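Local structure of adhesin (Streptococcus sanguinis SK1 = NCTC 7863, 6VT2) at residues 249-252 with 253-256; 321-324 with 325-329; 358-361 with 362-366; 394-397 with 398-401. The protein binds sialylated host glycans through two tandem Siglec-like modules, and so is thought to mediate attachment of the bacterium to host surfaces. All coordinates share one frame; numbering follows the deposited sequence. Where two conformers were deposited one is given.

Contact 1: 249-252 with 253-256. With SIA (N-acetyl-alpha-neuraminic acid), chain C.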
ATOM      1  N   THR A 249      21.958  -8.231 -27.593  1.00 13.20           N
ATOM      2  CA  THR A 249      22.386  -8.848 -26.326  1.00 10.21           C
ATOM      3  C   THR A 249      21.238  -9.579 -25.665  1.00 11.92           C
ATOM      4  O   THR A 249      21.391 -10.720 -25.176  1.00 11.37           O
ATOM      5  CB  THR A 249      22.965  -7.826 -25.376  1.00 11.21           C
ATOM      6  OG1 THR A 249      24.026  -7.213 -26.090  1.00 14.84           O
ATOM      7  CG2 THR A 249      23.548  -8.476 -24.102  1.00 13.44           C
ATOM      8  N   TYR A 250      20.094  -8.904 -25.616  1.00 11.10           N
ATOM      9  CA  TYR A 250      18.880  -9.489 -25.100  1.00 10.36           C
ATOM     10  C   TYR A 250      18.579 -10.804 -25.784  1.00 12.50           C
ATOM     11  O   TYR A 250      18.302 -11.791 -25.113  1.00 13.09           O
ATOM     12  CB  TYR A 250      17.734  -8.512 -25.258  1.00 11.49           C
ATOM     13  CG  TYR A 250      16.378  -9.024 -24.916  1.00 10.03           C
ATOM     14  CD1 TYR A 250      16.008  -9.299 -23.628  1.00 11.00           C
ATOM     15  CD2 TYR A 250      15.456  -9.236 -25.917  1.00 14.98           C
ATOM     16  CE1 TYR A 250      14.769  -9.734 -23.344  1.00  9.81           C
ATOM     17  CE2 TYR A 250      14.192  -9.685 -25.630  1.00 16.01           C
ATOM     18  CZ  TYR A 250      13.862  -9.923 -24.365  1.00 14.74           C
ATOM     19  OH  TYR A 250      12.581 -10.352 -24.075  1.00 20.31           O
ATOM     20  N   ASN A 251      18.571 -10.829 -27.119  1.00 10.27           N
ATOM     21  CA  ASN A 251      18.209 -12.025 -27.837  1.00 12.87           C
ATOM     22  C   ASN A 251      19.270 -13.091 -27.673  1.00 13.34           C
ATOM     23  O   ASN A 251      18.923 -14.258 -27.643  1.00 12.39           O
ATOM     24  CB  ASN A 251      17.939 -11.668 -29.295  1.00 13.99           C
ATOM     25  CG  ASN A 251      16.573 -10.979 -29.455  1.00 17.21           C
ATOM     26  OD1 ASN A 251      15.544 -11.558 -29.167  1.00 24.67           O
ATOM     27  ND2 ASN A 251      16.581  -9.750 -29.911  1.00 37.29           N
ATOM     28  N   THR A 252      20.541 -12.714 -27.509  1.00 10.80           N
ATOM     29  CA  THR A 252      21.580 -13.692 -27.184  1.00  9.62           C
ATOM     30  C   THR A 252      21.260 -14.368 -25.874  1.00  9.56           C
ATOM     31  O   THR A 252      21.333 -15.596 -25.768  1.00 11.15           O
ATOM     32  CB  THR A 252      22.935 -13.026 -27.121  1.00 13.39           C
ATOM     33  OG1 THR A 252      23.273 -12.516 -28.424  1.00 15.54           O
ATOM     34  CG2 THR A 252      24.023 -14.009 -26.696  1.00 12.27           C
ATOM     35  N   LEU A 253      20.889 -13.600 -24.868  1.00 11.40           N
ATOM     36  CA  LEU A 253      20.578 -14.269 -23.607  1.00  9.56           C
ATOM     37  C   LEU A 253      19.349 -15.140 -23.731  1.00 10.27           C
ATOM     38  O   LEU A 253      19.310 -16.257 -23.187  1.00 10.68           O
ATOM     39  CB  LEU A 253      20.385 -13.257 -22.488  1.00 13.17           C
ATOM     40  CG  LEU A 253      20.493 -13.818 -21.091  1.00 11.89           C
ATOM     41  CD1 LEU A 253      21.953 -14.055 -20.813  1.00  9.69           C
ATOM     42  CD2 LEU A 253      19.882 -12.915 -20.042  1.00 13.61           C
ATOM     43  N   LEU A 254      18.321 -14.676 -24.446  1.00 11.32           N
ATOM     44  CA  LEU A 254      17.188 -15.559 -24.684  1.00 11.41           C
ATOM     45  C   LEU A 254      17.636 -16.863 -25.334  1.00 10.71           C
ATOM     46  O   LEU A 254      17.102 -17.930 -25.044  1.00 12.68           O
ATOM     47  CB  LEU A 254      16.127 -14.896 -25.561  1.00 13.58           C
ATOM     48  CG  LEU A 254      15.404 -13.746 -24.906  1.00 16.26           C
ATOM     49  CD1 LEU A 254      14.373 -13.195 -25.887  1.00 18.82           C
ATOM     50  CD2 LEU A 254      14.748 -14.131 -23.639  1.00 19.79           C
ATOM     51  N   GLY A 255      18.579 -16.781 -26.233  1.00 10.12           N
ATOM     52  CA  GLY A 255      19.054 -17.936 -26.964  1.00  9.95           C
ATOM     53  C   GLY A 255      19.707 -18.970 -26.093  1.00 10.91           C
ATOM     54  O   GLY A 255      19.740 -20.152 -26.435  1.00 13.62           O
ATOM     55  N   LEU A 256      20.241 -18.537 -24.980  1.00  9.57           N
ATOM     56  CA  LEU A 256      20.808 -19.449 -24.017  1.00  9.97           C
ATOM     57  C   LEU A 256      19.761 -20.094 -23.146  1.00 12.12           C
ATOM     58  O   LEU A 256      20.120 -20.917 -22.304  1.00 14.36           O
ATOM     59  CB  LEU A 256      21.769 -18.711 -23.089  1.00 10.49           C
ATOM     60  CG  LEU A 256      23.006 -18.107 -23.704  1.00  9.90           C
ATOM     61  CD1 LEU A 256      23.852 -17.414 -22.602  1.00 12.12           C
ATOM     62  CD2 LEU A 256      23.780 -19.176 -24.395  1.00 14.76           C
TER
HETATM   63  C1  SIA C   3      29.180  -7.153 -24.163  1.00 18.74           C
HETATM   64  C2  SIA C   3      29.918  -7.468 -25.537  1.00 20.51           C
HETATM   65  C3  SIA C   3      31.302  -8.115 -25.378  1.00 19.76           C
HETATM   66  C4  SIA C   3      31.221  -9.493 -24.724  1.00 15.05           C
HETATM   67  C5  SIA C   3      30.274 -10.412 -25.504  1.00 12.54           C
HETATM   68  C6  SIA C   3      28.919  -9.705 -25.764  1.00 13.63           C
HETATM   69  C7  SIA C   3      28.019 -10.442 -26.775  1.00 11.92           C
HETATM   70  C8  SIA C   3      26.854  -9.515 -27.197  1.00 12.56           C
HETATM   71  C9  SIA C   3      25.790 -10.268 -27.987  1.00 15.83           C
HETATM   72  C10 SIA C   3      30.383 -12.872 -25.184  1.00 14.65           C
HETATM   73  C11 SIA C   3      30.082 -14.044 -24.244  1.00 16.39           C
HETATM   74  N5  SIA C   3      30.046 -11.637 -24.737  1.00 11.26           N
HETATM   75  O1A SIA C   3      27.932  -7.352 -24.193  1.00 17.18           O
HETATM   76  O1B SIA C   3      29.878  -6.723 -23.221  1.00 19.01           O
HETATM   77  O4  SIA C   3      32.501 -10.150 -24.674  1.00 15.18           O
HETATM   78  O6  SIA C   3      29.104  -8.406 -26.324  1.00 16.66           O
HETATM   79  O7  SIA C   3      28.789 -10.884 -27.885  1.00 16.36           O
HETATM   80  O8  SIA C   3      26.288  -8.863 -26.059  1.00 12.57           O
HETATM   81  O9  SIA C   3      24.896  -9.334 -28.600  1.00 17.08           O
HETATM   82  O10 SIA C   3      30.903 -13.049 -26.278  1.00 17.53           O
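The last turns of helix 244-255 form one wall of the sialoglycan pocket in the second Siglec-like module. Here Tyr250 and Leu254, four residues apart, pack on the side of the helix away from the sugar. Leu254 CG lies over one face of the tyrosine ring, 4.3 Å from its centroid and offset toward the rim. This is a CH-pi contact. Leu254 CD1 comes closer, 3.5 Å from Tyr250 CE2. The ring is placed by a CG anti to the backbone N (chi1 173°). Phe260 of strand 259-261 meets it edge-to-face. The helical backbone bonds hold this spacing: Leu254 N gives to Tyr250 O at 3.0 Å, and Leu253 N to Thr249 O at 2.9 Å.

Two threonines face the sialic acid. Thr249 OG1 lies 2.8 Å from SIA O8 in a hydrogen bond to the glycerol tail. Either oxygen may be the donor. The same hydroxyl is hydrogen-bonded to Ala245 O one turn back. Thr252 OG1 comes within 3.4 Å of SIA C9 but has its hydrogen bond with Ser248 O. Both threonines also touch Tyr297. Ser248 OG and Thr298 OG1 are also hydrogen-bonded to the sugar. Thr249 OG1 is thus shared between Ala245 O and the glycerol hydroxyl O8, and the helix backbone steadies the hydroxyl that meets the sugar.

Contact 2: 321-324 with 325-329. With CA (calcium ion), chain G.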
ATOM      1  N   ALA A 321      31.087 -16.468 -13.969  1.00  9.18           N
ATOM      2  CA  ALA A 321      32.096 -16.929 -13.027  1.00  9.87           C
ATOM      3  C   ALA A 321      32.241 -18.432 -13.092  1.00 10.37           C
ATOM      4  O   ALA A 321      31.293 -19.165 -13.310  1.00 10.80           O
ATOM      5  CB  ALA A 321      31.738 -16.508 -11.630  1.00 11.44           C
ATOM      6  N   ASN A 322      33.449 -18.880 -12.820  1.00  9.14           N
ATOM      7  CA  ASN A 322      33.689 -20.302 -12.706  1.00  9.15           C
ATOM      8  C   ASN A 322      33.176 -20.771 -11.372  1.00  9.14           C
ATOM      9  O   ASN A 322      33.271 -20.056 -10.368  1.00  9.12           O
ATOM     10  CB  ASN A 322      35.171 -20.602 -12.787  1.00  9.15           C
ATOM     11  CG  ASN A 322      35.756 -20.281 -14.099  1.00 10.80           C
ATOM     12  OD1 ASN A 322      35.234 -20.658 -15.148  1.00 11.98           O
ATOM     13  ND2 ASN A 322      36.843 -19.572 -14.082  1.00 14.11           N
ATOM     14  N   GLN A 323      32.755 -22.018 -11.325  1.00  9.15           N
ATOM     15  CA  GLN A 323      32.307 -22.575 -10.053  1.00  9.15           C
ATOM     16  C   GLN A 323      33.365 -22.550  -8.973  1.00  9.14           C
ATOM     17  O   GLN A 323      33.018 -22.420  -7.785  1.00  9.14           O
ATOM     18  CB  GLN A 323      31.800 -24.002 -10.254  1.00  9.18           C
ATOM     19  CG  GLN A 323      30.443 -23.975 -10.910  1.00  9.20           C
ATOM     20  CD  GLN A 323      29.854 -25.333 -11.081  1.00 10.46           C
ATOM     21  OE1 GLN A 323      30.139 -26.270 -10.267  1.00 11.17           O
ATOM     22  NE2 GLN A 323      29.074 -25.510 -12.140  1.00  9.49           N
ATOM     23  N   THR A 324      34.613 -22.684  -9.345  1.00  9.34           N
ATOM     24  CA  THR A 324      35.628 -22.650  -8.321  1.00  9.13           C
ATOM     25  C   THR A 324      35.604 -21.335  -7.581  1.00  9.24           C
ATOM     26  O   THR A 324      36.062 -21.283  -6.446  1.00 10.84           O
ATOM     27  CB  THR A 324      36.999 -22.966  -8.904  1.00  9.89           C
ATOM     28  OG1 THR A 324      37.896 -23.033  -7.787  1.00 10.62           O
ATOM     29  CG2 THR A 324      37.482 -21.917  -9.861  1.00 10.29           C
ATOM     30  N   ASP A 325      35.036 -20.278  -8.168  1.00 10.10           N
ATOM     31  CA  ASP A 325      34.982 -19.017  -7.474  1.00 11.88           C
ATOM     32  C   ASP A 325      34.010 -19.044  -6.303  1.00 11.23           C
ATOM     33  O   ASP A 325      34.120 -18.197  -5.407  1.00 16.12           O
ATOM     34  CB  ASP A 325      34.590 -17.915  -8.453  1.00 13.22           C
ATOM     35  CG  ASP A 325      35.615 -17.601  -9.453  1.00 21.41           C
ATOM     36  OD1 ASP A 325      36.690 -18.208  -9.445  1.00 16.76           O
ATOM     37  OD2 ASP A 325      35.310 -16.741 -10.331  1.00 27.39           O
ATOM     38  N   LYS A 326      33.063 -19.977  -6.260  1.00  9.13           N
ATOM     39  CA  LYS A 326      32.191 -20.039  -5.103  1.00 12.89           C
ATOM     40  C   LYS A 326      32.387 -21.225  -4.197  1.00 13.57           C
ATOM     41  O   LYS A 326      31.730 -21.279  -3.171  1.00 18.80           O
ATOM     42  CB  LYS A 326      30.729 -20.003  -5.525  1.00 24.21           C
ATOM     43  CG  LYS A 326      30.350 -21.129  -6.349  1.00 17.93           C
ATOM     44  CD  LYS A 326      28.758 -21.138  -6.575  1.00 15.18           C
ATOM     45  CE  LYS A 326      27.981 -21.604  -5.444  1.00 19.51           C
ATOM     46  NZ  LYS A 326      26.547 -21.849  -5.775  1.00 18.86           N
ATOM     47  N   TYR A 327      33.195 -22.194  -4.568  1.00 12.13           N
ATOM     48  CA  TYR A 327      33.423 -23.382  -3.764  1.00 12.28           C
ATOM     49  C   TYR A 327      34.838 -23.398  -3.235  1.00 13.10           C
ATOM     50  O   TYR A 327      35.781 -23.137  -3.973  1.00 12.21           O
ATOM     51  CB  TYR A 327      33.234 -24.667  -4.630  1.00  9.42           C
ATOM     52  CG  TYR A 327      31.789 -24.812  -5.010  1.00 10.76           C
ATOM     53  CD1 TYR A 327      30.810 -24.966  -4.031  1.00 11.69           C
ATOM     54  CD2 TYR A 327      31.389 -24.784  -6.325  1.00 10.98           C
ATOM     55  CE1 TYR A 327      29.482 -25.054  -4.361  1.00 11.59           C
ATOM     56  CE2 TYR A 327      30.077 -24.840  -6.658  1.00 11.20           C
ATOM     57  CZ  TYR A 327      29.116 -24.999  -5.685  1.00 12.35           C
ATOM     58  OH  TYR A 327      27.761 -25.071  -5.998  1.00 13.31           O
ATOM     59  N   THR A 328      34.985 -23.796  -1.975  1.00 11.05           N
ATOM     60  CA  THR A 328      36.284 -24.038  -1.360  1.00 14.82           C
ATOM     61  C   THR A 328      36.243 -25.439  -0.777  1.00 12.10           C
ATOM     62  O   THR A 328      35.402 -25.695   0.106  1.00 12.44           O
ATOM     63  CB  THR A 328      36.529 -23.019  -0.265  1.00 20.57           C
ATOM     64  OG1 THR A 328      36.573 -21.730  -0.874  1.00 21.11           O
ATOM     65  CG2 THR A 328      37.845 -23.277   0.408  1.00 18.43           C
ATOM     66  N   PRO A 329      37.116 -26.342  -1.239  1.00 10.99           N
ATOM     67  CA  PRO A 329      37.160 -27.680  -0.649  1.00 11.08           C
ATOM     68  C   PRO A 329      37.508 -27.645   0.828  1.00 12.44           C
ATOM     69  O   PRO A 329      38.338 -26.850   1.269  1.00 14.98           O
ATOM     70  CB  PRO A 329      38.230 -28.405  -1.469  1.00 14.45           C
ATOM     71  CG  PRO A 329      38.351 -27.602  -2.707  1.00 15.21           C
ATOM     72  CD  PRO A 329      38.034 -26.204  -2.388  1.00 14.32           C
TER
HETATM   73 CA    CA G 701      37.744 -22.427  -5.214  1.00 11.27          CA
HETATM   74  O   HOH W   1      38.219 -18.662 -11.628  1.00 17.44           O
HETATM   75  O   HOH W   2      37.243 -20.557  -3.642  1.00 20.30           O
HETATM   76  O   HOH W   3      39.237 -20.695  -5.989  1.00 18.29           O
HETATM   77  O   HOH W   4      38.931 -22.537  -3.191  1.00 18.09           O
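Gln323 and Tyr327 run side by side and point the same way in the calcium-binding turn between the second Siglec-like module and the Rib-like domain. The glutamine chain is extended beyond CG, and its OE1 stands 3.9 Å from Tyr327 CE2. Amide and ring planes are 69° apart. Both polar ends are held by residues of the preceding module: Gln323 NE2 by Arg218 O, and Tyr327 OH by Glu220. Lys326 CG sits between its backbone N and carbonyl carbon (chi1 62°). This brings CG over a face of the Tyr327 ring. The chain bends at chi3, and NZ forms a salt bridge with Glu220; the lysine also makes a cation-pi contact with Tyr217.

In Thr324 the methyl takes that position, and OG1 is anti to the backbone N (chi1 -174°), on the side of its own carbonyl. Both oxygens bind calcium. Thr324 O is 2.4 Å from the ion and Thr324 OG1 2.6 Å. Tyr327 O adds a third ligand at 2.4 Å. Three waters and Asp393 complete the site. Thr324 OG1 is also hydrogen-bonded to Arg392 O. Asp325 turns back toward Asn322, and a water bridges Asn322 ND2 and Asp325 OD1.

The backbone closes on Asn322 and Gln323. Asp325 N gives to Asn322 O at 2.8 Å, and Lys326 N to Gln323 O at 2.9 Å. Thr324 O and Tyr327 O lie 3.1 Å apart without a bond between them; the calcium charge probably offsets their repulsion and so ties the turn at the junction of the two domains.

Contact 3: 358-361 with 362-366; sequences AANT and GNLPN
Asn360 reaches across the end of helix 346-360 to Asn363 and Leu364. Its CB lies 3.7 Å from Leu364 CD1. Its CG carbon meets the same methyl at 3.6 Å, so the leucine slants across the root of the amide. At the tip, OD1 accepts a hydrogen bond from Asn363 ND2 at 2.9 Å. The donor lies in the carbonyl plane, and OD1 lies in the amide plane of Asn363. The two amides are nearly coplanar, 28° apart. The asparagines lie side by side; Asn363 gets there with CG anti to its backbone N (chi1 175°). The other branch of the tip, Asn360 ND2, gives its hydrogen bond back to Val356 O in the helix.

Residues 360-363 form a type II beta turn, by which the Rib-like domain leaves its helix for strand 369-372. Gly362 takes a positive phi (84°), which suits a residue with no side chain. Asn360 O, on the backbone, then receives two donors. Asn363 N approaches at 2.9 Å from above the carbonyl plane, and Leu364 N at 3.1 Å within it.

Both amides have further partners. Asn360 OD1 also takes a hydrogen bond from Asn330 N, and Asn363 ND2 gives another to Thr328 O. These bonds satisfy the side-chain oxygen of the buried Asn360 and fix which way each amide is flipped. Leu364 packs on Tyr370 and Tyr382.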
ATOM      1  N   ALA A 358      34.457 -37.634   1.476  1.00 12.52           N
ATOM      2  CA  ALA A 358      33.668 -37.599   2.703  1.00 12.49           C
ATOM      3  C   ALA A 358      33.662 -36.213   3.321  1.00 14.13           C
ATOM      4  O   ALA A 358      32.671 -35.815   3.927  1.00 15.13           O
ATOM      5  CB  ALA A 358      34.200 -38.608   3.721  1.00 13.75           C
ATOM      6  N   ALA A 359      34.773 -35.488   3.229  1.00 11.88           N
ATOM      7  CA  ALA A 359      34.891 -34.177   3.844  1.00 11.29           C
ATOM      8  C   ALA A 359      34.120 -33.112   3.091  1.00  9.57           C
ATOM      9  O   ALA A 359      33.997 -31.977   3.592  1.00 11.97           O
ATOM     10  CB  ALA A 359      36.356 -33.762   3.927  1.00 13.86           C
ATOM     11  N   ASN A 360      33.649 -33.438   1.909  1.00 12.14           N
ATOM     12  CA  ASN A 360      33.089 -32.414   1.064  1.00 11.05           C
ATOM     13  C   ASN A 360      31.670 -32.692   0.632  1.00 11.77           C
ATOM     14  O   ASN A 360      31.093 -31.858  -0.072  1.00 12.57           O
ATOM     15  CB  ASN A 360      33.960 -32.187  -0.153  1.00 11.75           C
ATOM     16  CG  ASN A 360      35.121 -31.376   0.203  1.00 12.02           C
ATOM     17  OD1 ASN A 360      34.960 -30.208   0.418  1.00 10.55           O
ATOM     18  ND2 ASN A 360      36.291 -32.015   0.429  1.00 10.59           N
ATOM     19  N   THR A 361      31.075 -33.809   1.027  1.00 14.16           N
ATOM     20  CA  THR A 361      29.652 -33.979   0.763  1.00 17.05           C
ATOM     21  C   THR A 361      28.860 -32.871   1.467  1.00 14.83           C
ATOM     22  O   THR A 361      29.148 -32.485   2.604  1.00 16.70           O
ATOM     23  CB  THR A 361      29.193 -35.364   1.196  1.00 20.66           C
ATOM     24  OG1 THR A 361      29.592 -35.620   2.540  1.00 21.92           O
ATOM     25  CG2 THR A 361      29.835 -36.437   0.309  1.00 21.52           C
ATOM     26  N   GLY A 362      27.905 -32.271   0.741  1.00 17.13           N
ATOM     27  CA  GLY A 362      27.192 -31.130   1.267  1.00 18.93           C
ATOM     28  C   GLY A 362      27.874 -29.797   1.091  1.00 17.39           C
ATOM     29  O   GLY A 362      27.243 -28.765   1.352  1.00 19.94           O
ATOM     30  N   ASN A 363      29.122 -29.781   0.617  1.00 11.65           N
ATOM     31  CA  ASN A 363      29.867 -28.563   0.374  1.00 11.79           C
ATOM     32  C   ASN A 363      30.105 -28.345  -1.109  1.00 13.37           C
ATOM     33  O   ASN A 363      29.649 -27.363  -1.664  1.00 14.89           O
ATOM     34  CB  ASN A 363      31.195 -28.650   1.119  1.00 13.42           C
ATOM     35  CG  ASN A 363      32.087 -27.491   0.841  1.00 14.39           C
ATOM     36  OD1 ASN A 363      31.637 -26.351   0.770  1.00 15.89           O
ATOM     37  ND2 ASN A 363      33.366 -27.767   0.622  1.00 13.03           N
ATOM     38  N   LEU A 364      30.813 -29.232  -1.750  1.00 11.94           N
ATOM     39  CA  LEU A 364      31.064 -29.154  -3.181  1.00  9.35           C
ATOM     40  C   LEU A 364      29.938 -29.804  -3.940  1.00 12.37           C
ATOM     41  O   LEU A 364      29.184 -30.582  -3.373  1.00 10.92           O
ATOM     42  CB  LEU A 364      32.365 -29.855  -3.504  1.00 10.77           C
ATOM     43  CG  LEU A 364      33.557 -29.341  -2.717  1.00 10.25           C
ATOM     44  CD1 LEU A 364      34.809 -30.087  -3.116  1.00 12.79           C
ATOM     45  CD2 LEU A 364      33.673 -27.883  -2.864  1.00 10.22           C
ATOM     46  N   PRO A 365      29.842 -29.518  -5.237  1.00  9.36           N
ATOM     47  CA  PRO A 365      28.845 -30.177  -6.074  1.00  9.64           C
ATOM     48  C   PRO A 365      28.975 -31.676  -5.970  1.00 10.76           C
ATOM     49  O   PRO A 365      30.074 -32.206  -5.823  1.00 11.88           O
ATOM     50  CB  PRO A 365      29.150 -29.654  -7.475  1.00 10.68           C
ATOM     51  CG  PRO A 365      29.761 -28.339  -7.232  1.00 10.90           C
ATOM     52  CD  PRO A 365      30.593 -28.492  -5.981  1.00 10.02           C
ATOM     53  N   ASN A 366      27.836 -32.347  -6.038  1.00 10.76           N
ATOM     54  CA  ASN A 366      27.849 -33.786  -5.974  1.00 10.68           C
ATOM     55  C   ASN A 366      28.524 -34.387  -7.183  1.00  9.57           C
ATOM     56  O   ASN A 366      28.865 -35.575  -7.138  1.00 12.47           O
ATOM     57  CB  ASN A 366      26.451 -34.340  -5.874  1.00 12.68           C
ATOM     58  CG  ASN A 366      25.741 -33.940  -4.583  1.00 19.10           C
ATOM     59  OD1 ASN A 366      26.329 -33.855  -3.516  1.00 18.69           O
ATOM     60  ND2 ASN A 366      24.498 -33.678  -4.688  1.00 14.04           N
TER

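Contact 4: 394-397 with 398-401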
ATOM      1  N   THR A 394      42.908 -26.980  -5.825  1.00 11.71           N
ATOM      2  CA  THR A 394      43.954 -27.926  -5.468  1.00 11.75           C
ATOM      3  C   THR A 394      43.957 -28.080  -3.962  1.00 10.37           C
ATOM      4  O   THR A 394      43.917 -27.086  -3.227  1.00 14.04           O
ATOM      5  CB  THR A 394      45.311 -27.449  -5.942  1.00 15.20           C
ATOM      6  OG1 THR A 394      45.323 -27.351  -7.364  1.00 19.25           O
ATOM      7  CG2 THR A 394      46.403 -28.503  -5.473  1.00 15.93           C
ATOM      8  N   ILE A 395      43.955 -29.303  -3.486  1.00 14.02           N
ATOM      9  CA  ILE A 395      44.231 -29.551  -2.052  1.00 12.67           C
ATOM     10  C   ILE A 395      45.686 -30.032  -2.010  1.00 10.89           C
ATOM     11  O   ILE A 395      45.972 -31.014  -2.616  1.00 12.88           O
ATOM     12  CB  ILE A 395      43.290 -30.587  -1.491  1.00 13.45           C
ATOM     13  CG1 ILE A 395      41.834 -30.207  -1.748  1.00 13.37           C
ATOM     14  CG2 ILE A 395      43.566 -30.879  -0.046  1.00 13.23           C
ATOM     15  CD1 ILE A 395      40.884 -31.263  -1.381  1.00 13.33           C
ATOM     16  N   THR A 396      46.533 -29.349  -1.278  1.00 13.16           N
ATOM     17  CA  THR A 396      47.966 -29.675  -1.281  1.00 12.88           C
ATOM     18  C   THR A 396      48.242 -30.962  -0.514  1.00 13.39           C
ATOM     19  O   THR A 396      47.502 -31.306   0.314  1.00 12.74           O
ATOM     20  CB  THR A 396      48.760 -28.475  -0.775  1.00 21.45           C
ATOM     21  OG1 THR A 396      48.253 -28.170   0.512  1.00 18.52           O
ATOM     22  CG2 THR A 396      48.613 -27.295  -1.688  1.00 21.28           C
ATOM     23  N   ALA A 397      49.358 -31.588  -0.843  1.00 13.59           N
ATOM     24  CA  ALA A 397      49.788 -32.878  -0.289  1.00 15.84           C
ATOM     25  C   ALA A 397      50.073 -32.747   1.210  1.00 14.49           C
ATOM     26  O   ALA A 397      49.772 -33.646   1.887  1.00 11.99           O
ATOM     27  CB  ALA A 397      50.968 -33.388  -1.051  1.00 12.40           C
ATOM     28  N   ASP A 398      50.378 -31.567   1.736  1.00 12.99           N
ATOM     29  CA  ASP A 398      50.508 -31.413   3.189  1.00 17.23           C
ATOM     30  C   ASP A 398      49.147 -31.528   3.882  1.00 15.79           C
ATOM     31  O   ASP A 398      49.124 -31.719   5.034  1.00 18.50           O
ATOM     32  CB  ASP A 398      51.273 -30.154   3.559  1.00 19.86           C
ATOM     33  CG  ASP A 398      50.626 -28.892   3.092  1.00 34.85           C
ATOM     34  OD1 ASP A 398      49.634 -28.977   2.493  1.00 34.97           O
ATOM     35  OD2 ASP A 398      51.134 -27.826   3.424  1.00 49.65           O
ATOM     36  N   ARG A 399      48.039 -31.425   3.161  1.00 13.56           N
ATOM     37  CA  ARG A 399      46.757 -31.636   3.750  1.00 13.49           C
ATOM     38  C   ARG A 399      46.232 -33.025   3.531  1.00 13.21           C
ATOM     39  O   ARG A 399      45.171 -33.353   4.062  1.00 10.75           O
ATOM     40  CB  ARG A 399      45.740 -30.668   3.129  1.00 14.14           C
ATOM     41  CG  ARG A 399      46.188 -29.208   3.215  1.00 22.10           C
ATOM     42  CD  ARG A 399      45.427 -28.472   4.231  1.00 33.74           C
ATOM     43  NE  ARG A 399      45.764 -27.053   4.229  1.00 35.56           N
ATOM     44  CZ  ARG A 399      46.032 -26.349   5.327  1.00 51.70           C
ATOM     45  NH1 ARG A 399      46.004 -26.935   6.525  1.00 44.20           N
ATOM     46  NH2 ARG A 399      46.327 -25.059   5.226  1.00 50.48           N
ATOM     47  N   THR A 400      46.967 -33.889   2.819  1.00  9.40           N
ATOM     48  CA  THR A 400      46.401 -35.193   2.517  1.00 10.52           C
ATOM     49  C   THR A 400      47.294 -36.364   2.863  1.00 10.28           C
ATOM     50  O   THR A 400      46.779 -37.424   3.203  1.00 10.74           O
ATOM     51  CB  THR A 400      46.100 -35.331   1.026  1.00 10.63           C
ATOM     52  OG1 THR A 400      47.321 -35.138   0.313  1.00 13.31           O
ATOM     53  CG2 THR A 400      45.065 -34.284   0.560  1.00 11.31           C
ATOM     54  N   VAL A 401      48.604 -36.167   2.796  0.50 12.20           N
ATOM     55  CA  VAL A 401      49.608 -37.222   2.853  0.50 10.49           C
ATOM     56  C   VAL A 401      50.363 -37.146   4.165  0.50 10.53           C
ATOM     57  O   VAL A 401      50.702 -36.046   4.621  0.50 10.77           O
ATOM     58  CB  VAL A 401      50.589 -37.053   1.678  0.50 13.21           C
ATOM     59  CG1 VAL A 401      51.849 -37.826   1.877  0.50 10.04           C
ATOM     60  CG2 VAL A 401      49.930 -37.477   0.364  0.50 15.01           C
TER
HETATM   61  O   HOH W   5      47.206 -25.920   2.036  1.00 33.84           O
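Thr396 precedes, and Asp398 lies in, the short 3-10 turn that joins strand 392-395 to strand 401-403 in the Rib-like domain. The side-chain hydrogen bonds come first. Thr396 OG1 gives to Asp398 OD1 at a short 2.5 Å, on the syn side of the carboxylate and 23° out of its plane. The two side chains lie side by side. In both, the first torsion is near +60° (57° for Thr396, 61° for Asp398), which turns the hydroxyl and the carboxylate to each other. A water donates to the threonine hydroxyl and accepts from Arg399 NE, so OG1 acts as both donor and acceptor.

The backbone bonds shape the turn. Arg399 N gives to Thr396 O at 2.9 Å. Ala397 O takes two donors: Thr400 N at 3.0 Å, well above the carbonyl plane, and Val401 N at 2.9 Å, nearly along the C=O axis.

Apolar contacts lie on the inner side. Ile395 CG2 meets Thr400 CG2 at 3.8 Å and Arg399 CB at 3.9 Å. The isoleucine crosses the arginine at about a right angle. Ile395 also packs on Val356, and Thr400 and Val401 on Ile352, so the turn rests against helix 346-360. Thr400 OG1 is hydrogen-bonded to Gly376 O and sits 3.4 Å from Ala397 CA.

How the contacts relate
The four contacts follow one another along the chain; none nests in or crosses another. Contact 1 comes first, on the helix beside the glycan in the second Siglec-like module. Its centre is about 25 Å from that of contact 2, and the two do not touch. Contact 2 closes the turn after strand 314-321 and leads into the Rib-like domain. Contact 3 closes the end of helix 346-360. It touches contact 2, where Tyr327 packs on Pro365, and so joins the domain junction to the end of that helix. Contact 4 joins strand 392-395 to strand 401-403 and meets contact 2 where Pro329 packs on Ile395. Contact 2 therefore touches both later turns, which do not touch each other.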